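Local coordinates for protein Glucose/sorbosone dehydrogenases (Escherichia coli K12, PDB 2G8S) that belongs to the glucose/sorbosone dehydrogenase family of beta-propeller proteins and carries a bound calcium ion, at residues A[34-37]-A[38-42]; A[75-78]-A[79-83]; A[305-308]-A[309-312]; A[316-319]-A[320-323]. All coordinates share one frame; numbering follows the deposited sequence. Where two conformers were deposited one is given.

Contact 1 (A[34-37]-A[38-42]); sequences ITLR and GGELR
Leu36, in the conformer given, lays its CD1 methyl against the paired polar ends of Glu40 and Arg42. All three side chains stand on one face of the hairpin, together with Ile34. Leu36 CD1 lies 3.5 Å from Glu40 OE1 and 3.8 Å from Arg42 NE. The Leu36 side chain runs across both neighbours at a slant. Arg42 makes a salt bridge to Glu40, side-on: NE and NH2 both reach OE1, each at 2.9 Å. The carboxylate oxygen lies in the guanidinium plane, but both nitrogens meet it from the same side, well above the carboxylate plane. Glu40 CG is anti to the carbonyl carbon (chi1 -68°) and the chain is extended beyond it. Arg42 has the same first torsion and stays extended as far as NE, which brings the two ends together. A second tie holds the guanidinium, from NH1 to Ser51 O.

On the other face, Thr35 CG2 packs on Leu41 CD1 at 3.8 Å. Thr35 OG1 bonds to Leu69 O in strand 68-73.

The backbone ladder pairs Ile34 with Arg42 by two bonds, and Leu36 N gives a 2.7 Å bond to Glu40 O. Leu36 O takes Gly39 N at 2.9 Å and, more weakly, Glu40 N. Gly39 and Glu40 thus both face Leu36. This is a classic beta bulge, set where an antiparallel hairpin turns within one four-stranded sheet of the beta-propeller fold.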
loop_
_atom_site.group_PDB
_atom_site.type_symbol
_atom_site.label_atom_id
_atom_site.label_comp_id
_atom_site.label_asym_id
_atom_site.label_seq_id
_atom_site.Cartn_x
_atom_site.Cartn_y
_atom_site.Cartn_z
ATOM N N ILE A 34 -8.912 -0.979 11.768
ATOM C CA ILE A 34 -7.471 -1.185 11.687
ATOM C C ILE A 34 -7.208 -2.660 11.446
ATOM O O ILE A 34 -7.792 -3.507 12.121
ATOM C CB ILE A 34 -6.749 -0.762 13.006
ATOM C CG1 ILE A 34 -7.098 0.687 13.379
ATOM C CG2 ILE A 34 -5.235 -0.947 12.882
ATOM C CD1 ILE A 34 -6.663 1.106 14.782
ATOM N N THR A 35 -6.351 -2.968 10.477
ATOM C CA THR A 35 -5.903 -4.346 10.301
ATOM C C THR A 35 -4.657 -4.589 11.132
ATOM O O THR A 35 -3.773 -3.741 11.189
ATOM C CB THR A 35 -5.563 -4.669 8.836
ATOM O OG1 THR A 35 -4.660 -3.679 8.318
ATOM C CG2 THR A 35 -6.821 -4.725 7.992
ATOM N N LEU A 36 -4.628 -5.734 11.807
ATOM C CA LEU A 36 -3.433 -6.203 12.492
ATOM C C LEU A 36 -2.948 -7.403 11.707
ATOM O O LEU A 36 -3.719 -8.323 11.440
ATOM C CB LEU A 36 -3.743 -6.595 13.935
ATOM C CG LEU A 36 -4.331 -5.505 14.825
ATOM C CD1 LEU A 36 -4.660 -6.128 16.161
ATOM C CD2 LEU A 36 -3.358 -4.327 14.992
ATOM N N ARG A 37 -1.676 -7.373 11.322
ATOM C CA ARG A 37 -1.172 -8.282 10.288
ATOM C C ARG A 37 -1.279 -9.762 10.661
ATOM O O ARG A 37 -1.370 -10.619 9.784
ATOM C CB ARG A 37 0.255 -7.912 9.867
ATOM C CG ARG A 37 0.606 -8.375 8.454
ATOM C CD ARG A 37 1.946 -7.824 7.972
ATOM N NE ARG A 37 3.077 -8.567 8.525
ATOM C CZ ARG A 37 4.038 -8.051 9.288
ATOM N NH1 ARG A 37 4.050 -6.760 9.600
ATOM N NH2 ARG A 37 5.007 -8.834 9.732
ATOM N N GLY A 38 -1.293 -10.053 11.956
ATOM C CA GLY A 38 -1.454 -11.426 12.423
ATOM C C GLY A 38 -2.808 -12.027 12.071
ATOM O O GLY A 38 -2.983 -13.250 12.145
ATOM N N GLY A 39 -3.771 -11.174 11.702
ATOM C CA GLY A 39 -5.049 -11.636 11.161
ATOM C C GLY A 39 -6.326 -11.061 11.743
ATOM O O GLY A 39 -7.414 -11.530 11.406
ATOM N N GLU A 40 -6.200 -10.035 12.583
ATOM C CA GLU A 40 -7.355 -9.415 13.235
ATOM C C GLU A 40 -7.724 -8.079 12.607
ATOM O O GLU A 40 -6.840 -7.261 12.322
ATOM C CB GLU A 40 -7.064 -9.174 14.708
ATOM C CG GLU A 40 -6.934 -10.462 15.509
ATOM C CD GLU A 40 -6.505 -10.238 16.942
ATOM O OE1 GLU A 40 -6.222 -9.085 17.343
ATOM O OE2 GLU A 40 -6.437 -11.239 17.679
ATOM N N LEU A 41 -9.028 -7.881 12.411
ATOM C CA LEU A 41 -9.603 -6.582 12.036
ATOM C C LEU A 41 -10.309 -6.022 13.265
ATOM O O LEU A 41 -11.135 -6.697 13.868
ATOM C CB LEU A 41 -10.589 -6.739 10.873
ATOM C CG LEU A 41 -11.267 -5.474 10.312
ATOM C CD1 LEU A 41 -10.256 -4.526 9.658
ATOM C CD2 LEU A 41 -12.358 -5.826 9.317
ATOM N N ARG A 42 -9.968 -4.799 13.653
ATOM C CA ARG A 42 -10.547 -4.220 14.862
ATOM C C ARG A 42 -11.069 -2.822 14.585
ATOM O O ARG A 42 -10.670 -2.185 13.616
ATOM C CB ARG A 42 -9.540 -4.219 16.019
ATOM C CG ARG A 42 -9.277 -5.621 16.600
ATOM C CD ARG A 42 -8.243 -5.557 17.696
ATOM N NE ARG A 42 -7.816 -6.865 18.212
ATOM C CZ ARG A 42 -8.013 -7.287 19.461
ATOM N NH1 ARG A 42 -8.659 -6.522 20.343
ATOM N NH2 ARG A 42 -7.551 -8.473 19.833
#

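Contact 2 (A[75-78]-A[79-83]); sequences PDFA and QSRRI. With EDO (1,2-ethanediol), chain K; EDO (1,2-ethanediol), chain J.
Asp76 O receives two backbone N-H groups, Ser80 N at 2.9 Å in a nearly straight bond and Gln79 N. They come from opposite faces of the carbonyl plane. This is the start of a one-turn helix, 77-80, with Asp76 at its N-cap position. The turn leads into strand 82-90 of a propeller sheet.

The Asp76 side chain makes no capping bond; its OD1 instead takes Ser80 OG over 2.7 Å, from well above the carboxylate plane. Ser80 OG sits between its backbone N and carbonyl carbon (chi1 72°), and from there it also accepts Arg82 N at 3.0 Å. That second bond makes an ST turn at the helix exit. A 1,2-ethanediol molecule donates to OD1 as well.

At the helix end Phe77 O accepts Arg81 N. Arg81 leaves helical angles with a positive phi of 54°, and its CA lies over one face of the Phe77 ring, a CH-pi contact 3.9 Å from the centroid. The ring edge meets Arg82 O, and CE1 touches Ile83 CG2. Leu105 and Pro27 also pack on this ring.

Arg81 bends at chi3, which sets its guanidinium beside the CZ end of the ring, the planes 55° apart. Its NE and NH2 are held by Leu105 O and Ser106 O. Phe77 CZ lies over one guanidinium face, 3.8 Å from Arg81 NH1.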
loop_
_atom_site.group_PDB
_atom_site.type_symbol
_atom_site.label_atom_id
_atom_site.label_comp_id
_atom_site.label_asym_id
_atom_site.label_seq_id
_atom_site.Cartn_x
_atom_site.Cartn_y
_atom_site.Cartn_z
ATOM N N PRO A 75 -16.160 2.727 -2.674
ATOM C CA PRO A 75 -16.599 4.112 -2.888
ATOM C C PRO A 75 -18.069 4.353 -2.526
ATOM O O PRO A 75 -18.404 5.449 -2.077
ATOM C CB PRO A 75 -16.369 4.330 -4.385
ATOM C CG PRO A 75 -15.275 3.349 -4.732
ATOM C CD PRO A 75 -15.569 2.137 -3.889
ATOM N N ASP A 76 -18.918 3.345 -2.715
ATOM C CA ASP A 76 -20.351 3.473 -2.392
ATOM C C ASP A 76 -20.715 2.958 -0.991
ATOM O O ASP A 76 -21.872 2.582 -0.747
ATOM C CB ASP A 76 -21.228 2.816 -3.474
ATOM C CG ASP A 76 -21.152 1.291 -3.460
ATOM O OD1 ASP A 76 -20.252 0.731 -2.794
ATOM O OD2 ASP A 76 -21.989 0.652 -4.138
ATOM N N PHE A 77 -19.741 2.957 -0.077
ATOM C CA PHE A 77 -19.931 2.464 1.303
ATOM C C PHE A 77 -21.195 3.023 1.977
ATOM O O PHE A 77 -21.886 2.308 2.701
ATOM C CB PHE A 77 -18.696 2.760 2.172
ATOM C CG PHE A 77 -18.837 2.305 3.605
ATOM C CD1 PHE A 77 -18.468 1.014 3.979
ATOM C CD2 PHE A 77 -19.348 3.160 4.578
ATOM C CE1 PHE A 77 -18.607 0.584 5.296
ATOM C CE2 PHE A 77 -19.498 2.734 5.897
ATOM C CZ PHE A 77 -19.119 1.447 6.261
ATOM N N ALA A 78 -21.489 4.296 1.727
ATOM C CA ALA A 78 -22.664 4.955 2.309
ATOM C C ALA A 78 -23.953 4.172 2.076
ATOM O O ALA A 78 -24.867 4.218 2.915
ATOM C CB ALA A 78 -22.800 6.372 1.773
ATOM N N GLN A 79 -24.026 3.460 0.953
ATOM C CA GLN A 79 -25.191 2.628 0.630
ATOM C C GLN A 79 -24.905 1.137 0.826
ATOM O O GLN A 79 -25.719 0.414 1.406
ATOM C CB GLN A 79 -25.684 2.884 -0.802
ATOM C CG GLN A 79 -26.352 4.250 -1.028
ATOM C CD GLN A 79 -25.360 5.391 -1.212
ATOM O OE1 GLN A 79 -25.527 6.478 -0.646
ATOM N NE2 GLN A 79 -24.326 5.154 -2.007
ATOM N N SER A 80 -23.745 0.690 0.339
ATOM C CA SER A 80 -23.404 -0.736 0.284
ATOM C C SER A 80 -22.813 -1.303 1.572
ATOM O O SER A 80 -22.913 -2.509 1.826
ATOM C CB SER A 80 -22.403 -0.985 -0.839
ATOM O OG SER A 80 -21.129 -0.471 -0.488
ATOM N N ARG A 81 -22.170 -0.433 2.352
ATOM C CA ARG A 81 -21.345 -0.819 3.505
ATOM C C ARG A 81 -20.262 -1.848 3.160
ATOM O O ARG A 81 -19.778 -2.569 4.035
ATOM C CB ARG A 81 -22.208 -1.288 4.687
ATOM C CG ARG A 81 -23.102 -0.168 5.220
ATOM C CD ARG A 81 -23.743 -0.521 6.548
ATOM N NE ARG A 81 -22.773 -0.677 7.628
ATOM C CZ ARG A 81 -22.213 0.324 8.307
ATOM N NH1 ARG A 81 -22.505 1.590 8.021
ATOM N NH2 ARG A 81 -21.354 0.055 9.280
ATOM N N ARG A 82 -19.868 -1.876 1.887
ATOM C CA ARG A 82 -18.873 -2.827 1.422
ATOM C C ARG A 82 -17.470 -2.409 1.837
ATOM O O ARG A 82 -17.076 -1.251 1.665
ATOM C CB ARG A 82 -18.977 -2.996 -0.088
ATOM C CG ARG A 82 -17.976 -3.978 -0.665
ATOM C CD ARG A 82 -18.131 -4.054 -2.158
ATOM N NE ARG A 82 -19.374 -4.722 -2.547
ATOM C CZ ARG A 82 -19.759 -4.915 -3.806
ATOM N NH1 ARG A 82 -19.013 -4.462 -4.806
ATOM N NH2 ARG A 82 -20.901 -5.547 -4.059
ATOM N N ILE A 83 -16.725 -3.361 2.401
ATOM C CA ILE A 83 -15.315 -3.145 2.708
ATOM C C ILE A 83 -14.474 -4.206 2.016
ATOM O O ILE A 83 -14.897 -5.358 1.884
ATOM C CB ILE A 83 -15.014 -3.058 4.231
ATOM C CG1 ILE A 83 -15.133 -4.411 4.923
ATOM C CG2 ILE A 83 -15.886 -1.999 4.894
ATOM C CD1 ILE A 83 -14.394 -4.457 6.272
HETATM C C1 EDO K . -19.191 -0.351 -5.846
HETATM O O1 EDO K . -18.862 -0.758 -4.511
HETATM C C2 EDO K . -18.462 0.938 -6.222
HETATM O O2 EDO K . -18.568 1.928 -5.188
HETATM C C1 EDO J . -20.139 3.341 10.215
HETATM O O1 EDO J . -21.106 2.420 10.728
HETATM C C2 EDO J . -20.839 4.619 9.771
HETATM O O2 EDO J . -21.798 4.321 8.747
HETATM O O HOH W 1 -23.507 3.079 5.514
#

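Contact 3 (A[305-308]-A[309-312]); sequences SVNG and DKVT. With EDO (1,2-ethanediol), chain G.
Asp309 and Gly308 are the two corner residues of a type II' beta turn that runs from Asn307 to Lys310. The turn closes a tight antiparallel hairpin between strands 300-307 and 310-317, neighbours in one sheet of the propeller. Gly308 takes the positive phi (61°) that the first corner of this turn needs. Its own N-H points to a 1,2-ethanediol oxygen. The Asp309 CB points away from the first strand. Ile226, in a loop, packs against this side chain.

Lys310 opens the second strand. Its N-H bonds to Asn307 O at 2.9 Å, from well above the carbonyl plane. Lys310 O takes Asn307 N in return, at 2.8 Å. The two side chains run alongside each other in the same direction. Lys310 bends at chi3 (-75°), and this brings its CE to 3.5 Å from Asn307 ND2.

Val311 turns to the other face, which it shares with buried Val306. Its CG2 is anti to the backbone N and rests 3.4 Å from Ser305 O. Val311 CA also approaches Ser305 O, at 3.3 Å, in a CA-H...O contact. Val306 packs on Trp207 of a loop.

Thr312 ends the segment in a two-bond pair with Ser305: Ser305 N reaches Thr312 O at 2.8 Å, and Thr312 N returns to Ser305 O. Ser305 OG turns to Asp314 and Lys290, while Thr312 OG1 lies 3.6 Å from Ser305 CB.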
loop_
_atom_site.group_PDB
_atom_site.type_symbol
_atom_site.label_atom_id
_atom_site.label_comp_id
_atom_site.label_asym_id
_atom_site.label_seq_id
_atom_site.Cartn_x
_atom_site.Cartn_y
_atom_site.Cartn_z
ATOM N N SER A 305 7.407 17.956 -0.849
ATOM C CA SER A 305 6.665 18.995 -1.564
ATOM C C SER A 305 6.237 18.422 -2.909
ATOM O O SER A 305 7.076 17.906 -3.660
ATOM C CB SER A 305 7.560 20.217 -1.801
ATOM O OG SER A 305 7.762 20.942 -0.605
ATOM N N VAL A 306 4.939 18.491 -3.204
ATOM C CA VAL A 306 4.416 17.984 -4.466
ATOM C C VAL A 306 4.255 19.160 -5.428
ATOM O O VAL A 306 3.652 20.175 -5.073
ATOM C CB VAL A 306 3.046 17.289 -4.282
ATOM C CG1 VAL A 306 2.509 16.762 -5.629
ATOM C CG2 VAL A 306 3.167 16.147 -3.288
ATOM N N ASN A 307 4.799 19.006 -6.633
ATOM C CA ASN A 307 4.867 20.085 -7.615
ATOM C C ASN A 307 4.474 19.507 -8.974
ATOM O O ASN A 307 5.337 19.116 -9.763
ATOM C CB ASN A 307 6.298 20.654 -7.627
ATOM C CG ASN A 307 6.502 21.766 -8.650
ATOM O OD1 ASN A 307 5.566 22.477 -9.024
ATOM N ND2 ASN A 307 7.751 21.933 -9.090
ATOM N N GLY A 308 3.173 19.416 -9.237
ATOM C CA GLY A 308 2.694 18.711 -10.433
ATOM C C GLY A 308 3.123 17.255 -10.365
ATOM O O GLY A 308 2.808 16.552 -9.392
ATOM N N ASP A 309 3.863 16.812 -11.374
ATOM C CA ASP A 309 4.350 15.431 -11.424
ATOM C C ASP A 309 5.739 15.304 -10.808
ATOM O O ASP A 309 6.361 14.235 -10.878
ATOM C CB ASP A 309 4.382 14.905 -12.870
ATOM C CG ASP A 309 3.004 14.614 -13.430
ATOM O OD1 ASP A 309 2.015 14.623 -12.668
ATOM O OD2 ASP A 309 2.922 14.366 -14.656
ATOM N N LYS A 310 6.226 16.395 -10.215
ATOM C CA LYS A 310 7.516 16.401 -9.517
ATOM C C LYS A 310 7.331 16.388 -8.008
ATOM O O LYS A 310 6.285 16.784 -7.489
ATOM C CB LYS A 310 8.354 17.612 -9.927
ATOM C CG LYS A 310 8.677 17.639 -11.418
ATOM C CD LYS A 310 9.703 18.690 -11.744
ATOM C CE LYS A 310 9.110 20.077 -11.703
ATOM N NZ LYS A 310 10.058 21.100 -12.253
ATOM N N VAL A 311 8.369 15.933 -7.312
ATOM C CA VAL A 311 8.350 15.860 -5.865
ATOM C C VAL A 311 9.768 16.060 -5.317
ATOM O O VAL A 311 10.751 15.605 -5.929
ATOM C CB VAL A 311 7.662 14.537 -5.403
ATOM C CG1 VAL A 311 8.474 13.313 -5.798
ATOM C CG2 VAL A 311 7.334 14.552 -3.948
ATOM N N THR A 312 9.877 16.803 -4.215
ATOM C CA THR A 312 11.169 17.022 -3.548
ATOM C C THR A 312 11.021 16.743 -2.057
ATOM O O THR A 312 9.918 16.841 -1.514
ATOM C CB THR A 312 11.717 18.451 -3.766
ATOM O OG1 THR A 312 10.778 19.416 -3.292
ATOM C CG2 THR A 312 12.013 18.707 -5.242
HETATM C C1 EDO G . -0.516 20.986 -5.867
HETATM O O1 EDO G . -1.198 21.752 -6.863
HETATM C C2 EDO G . 0.879 20.613 -6.338
HETATM O O2 EDO G . 0.807 19.947 -7.600
#

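Contact 4 (A[316-319]-A[320-323]); sequences RILT and DRGQ. With EDO (1,2-ethanediol), chain I.
Leu318 and Arg321 lie side by side and point the same way. Their side chains touch through aliphatic parts alone, Leu318 CD2 to Arg321 CD at 4.2 Å, so the contact is a light one. Both first torsions set CG anti to the carbonyl carbon, -53° for Leu318 and -58° for Arg321. Arg321 then bends at chi3 (83°), which turns its guanidinium toward Glu346 and a 1,2-ethanediol. Leu318 is buried, with Val8, Val10 and Val301 around it. Arg321 packs on Val12 and Leu348.

The backbone holds this pair close. Arg321 N bonds to Leu318 O at 3.0 Å, from well above the carbonyl plane. A water lies 2.8 Å from Leu318 O and accepts from Gln323 N, bridging the start of the turn to its end. Gly322 N reaches Thr319 O only weakly, at 3.4 Å. The short 3-10 turn leaves strand 310-317 and heads for strand 325-330. Gly322 passes through a positive phi on the way.

Gln323 folds its side chain back. Its NE2 donates to Arg321 O at 3.0 Å, with that oxygen near the amide plane. Thr319 OG1 is hydrogen-bonded to Asp300 OD2.

The charged end of Arg321 is well engaged. NE and NH2 each bond to an oxygen of the ethanediol at 3.0 Å, and NH2 also forms a salt bridge with Glu346 OE2. With packing on the stem and ion pairing at the tip, this arginine probably helps hold the turn, which runs between two propeller sheets, against strand 345-352.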
loop_
_atom_site.group_PDB
_atom_site.type_symbol
_atom_site.label_atom_id
_atom_site.label_comp_id
_atom_site.label_asym_id
_atom_site.label_seq_id
_atom_site.Cartn_x
_atom_site.Cartn_y
_atom_site.Cartn_z
ATOM N N ARG A 316 12.223 15.290 7.471
ATOM C CA ARG A 316 11.648 14.166 8.208
ATOM C C ARG A 316 10.973 14.629 9.481
ATOM O O ARG A 316 11.395 15.619 10.098
ATOM C CB ARG A 316 12.741 13.166 8.591
ATOM C CG ARG A 316 13.596 12.654 7.434
ATOM C CD ARG A 316 12.772 11.870 6.410
ATOM N NE ARG A 316 13.606 11.336 5.335
ATOM C CZ ARG A 316 14.017 10.074 5.244
ATOM N NH1 ARG A 316 13.680 9.177 6.167
ATOM N NH2 ARG A 316 14.775 9.701 4.209
ATOM N N ILE A 317 9.921 13.910 9.866
ATOM C CA ILE A 317 9.252 14.104 11.152
ATOM C C ILE A 317 9.109 12.755 11.869
ATOM O O ILE A 317 9.210 11.701 11.241
ATOM C CB ILE A 317 7.882 14.825 11.002
ATOM C CG1 ILE A 317 6.907 13.998 10.156
ATOM C CG2 ILE A 317 8.077 16.251 10.431
ATOM C CD1 ILE A 317 5.481 14.564 10.083
ATOM N N LEU A 318 8.902 12.801 13.186
ATOM C CA LEU A 318 8.760 11.606 14.042
ATOM C C LEU A 318 10.056 10.818 14.287
ATOM O O LEU A 318 10.037 9.797 14.981
ATOM C CB LEU A 318 7.647 10.667 13.536
ATOM C CG LEU A 318 6.244 11.223 13.285
ATOM C CD1 LEU A 318 5.307 10.127 12.820
ATOM C CD2 LEU A 318 5.702 11.881 14.525
ATOM N N THR A 319 11.182 11.300 13.761
ATOM C CA THR A 319 12.448 10.581 13.923
ATOM C C THR A 319 12.817 10.375 15.390
ATOM O O THR A 319 13.389 9.343 15.747
ATOM C CB THR A 319 13.611 11.294 13.206
ATOM O OG1 THR A 319 13.174 11.734 11.915
ATOM C CG2 THR A 319 14.797 10.351 13.035
ATOM N N ASP A 320 12.472 11.339 16.239
ATOM C CA ASP A 320 12.826 11.219 17.656
ATOM C C ASP A 320 12.068 10.129 18.427
ATOM O O ASP A 320 12.449 9.789 19.552
ATOM C CB ASP A 320 12.757 12.580 18.365
ATOM C CG ASP A 320 11.368 13.207 18.354
ATOM O OD1 ASP A 320 10.414 12.631 17.789
ATOM O OD2 ASP A 320 11.232 14.319 18.922
ATOM N N ARG A 321 11.011 9.573 17.831
ATOM C CA ARG A 321 10.214 8.548 18.521
ATOM C C ARG A 321 10.784 7.136 18.369
ATOM O O ARG A 321 10.421 6.233 19.125
ATOM C CB ARG A 321 8.754 8.569 18.058
ATOM C CG ARG A 321 8.059 9.918 18.259
ATOM C CD ARG A 321 6.553 9.823 18.041
ATOM N NE ARG A 321 5.856 9.354 19.245
ATOM C CZ ARG A 321 5.371 8.128 19.415
ATOM N NH1 ARG A 321 5.488 7.213 18.454
ATOM N NH2 ARG A 321 4.747 7.811 20.545
ATOM N N GLY A 322 11.636 6.943 17.366
ATOM C CA GLY A 322 12.341 5.678 17.170
ATOM C C GLY A 322 11.490 4.498 16.750
ATOM O O GLY A 322 11.899 3.348 16.943
ATOM N N GLN A 323 10.323 4.768 16.155
ATOM C CA GLN A 323 9.395 3.715 15.746
ATOM C C GLN A 323 9.354 3.545 14.234
ATOM O O GLN A 323 9.276 4.534 13.490
ATOM C CB GLN A 323 7.981 4.012 16.257
ATOM C CG GLN A 323 7.909 4.313 17.751
ATOM C CD GLN A 323 8.402 3.162 18.620
ATOM O OE1 GLN A 323 7.797 2.083 18.652
ATOM N NE2 GLN A 323 9.505 3.385 19.330
HETATM C C1 EDO I . 3.653 11.055 22.166
HETATM O O1 EDO I . 4.458 9.973 22.659
HETATM C C2 EDO I . 4.535 12.246 21.824
HETATM O O2 EDO I . 5.532 11.835 20.873
HETATM O O HOH W 2 9.166 7.131 14.734
#

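In the fold
The four contacts follow one another along the chain of a beta-propeller protein. Contacts 1 and 2 belong to different sheets, with centres 20 Å apart, and they touch where Leu41 CD2 meets Ile83 CD1 at 3.9 Å. Contacts 3 and 4 share strand 310-317: contact 3 lies at its start, contact 4 at its end, with centres 23 Å apart. Contact 4 comes within about 12 Å of contact 1 at the nearest atoms. Contacts 1 and 3 lie on opposite sides of the chain's centre, 33 Å between centres. The calcium ion, at Glu223 and Tyr233, is about 14 Å from the side chain of Val311 in contact 3.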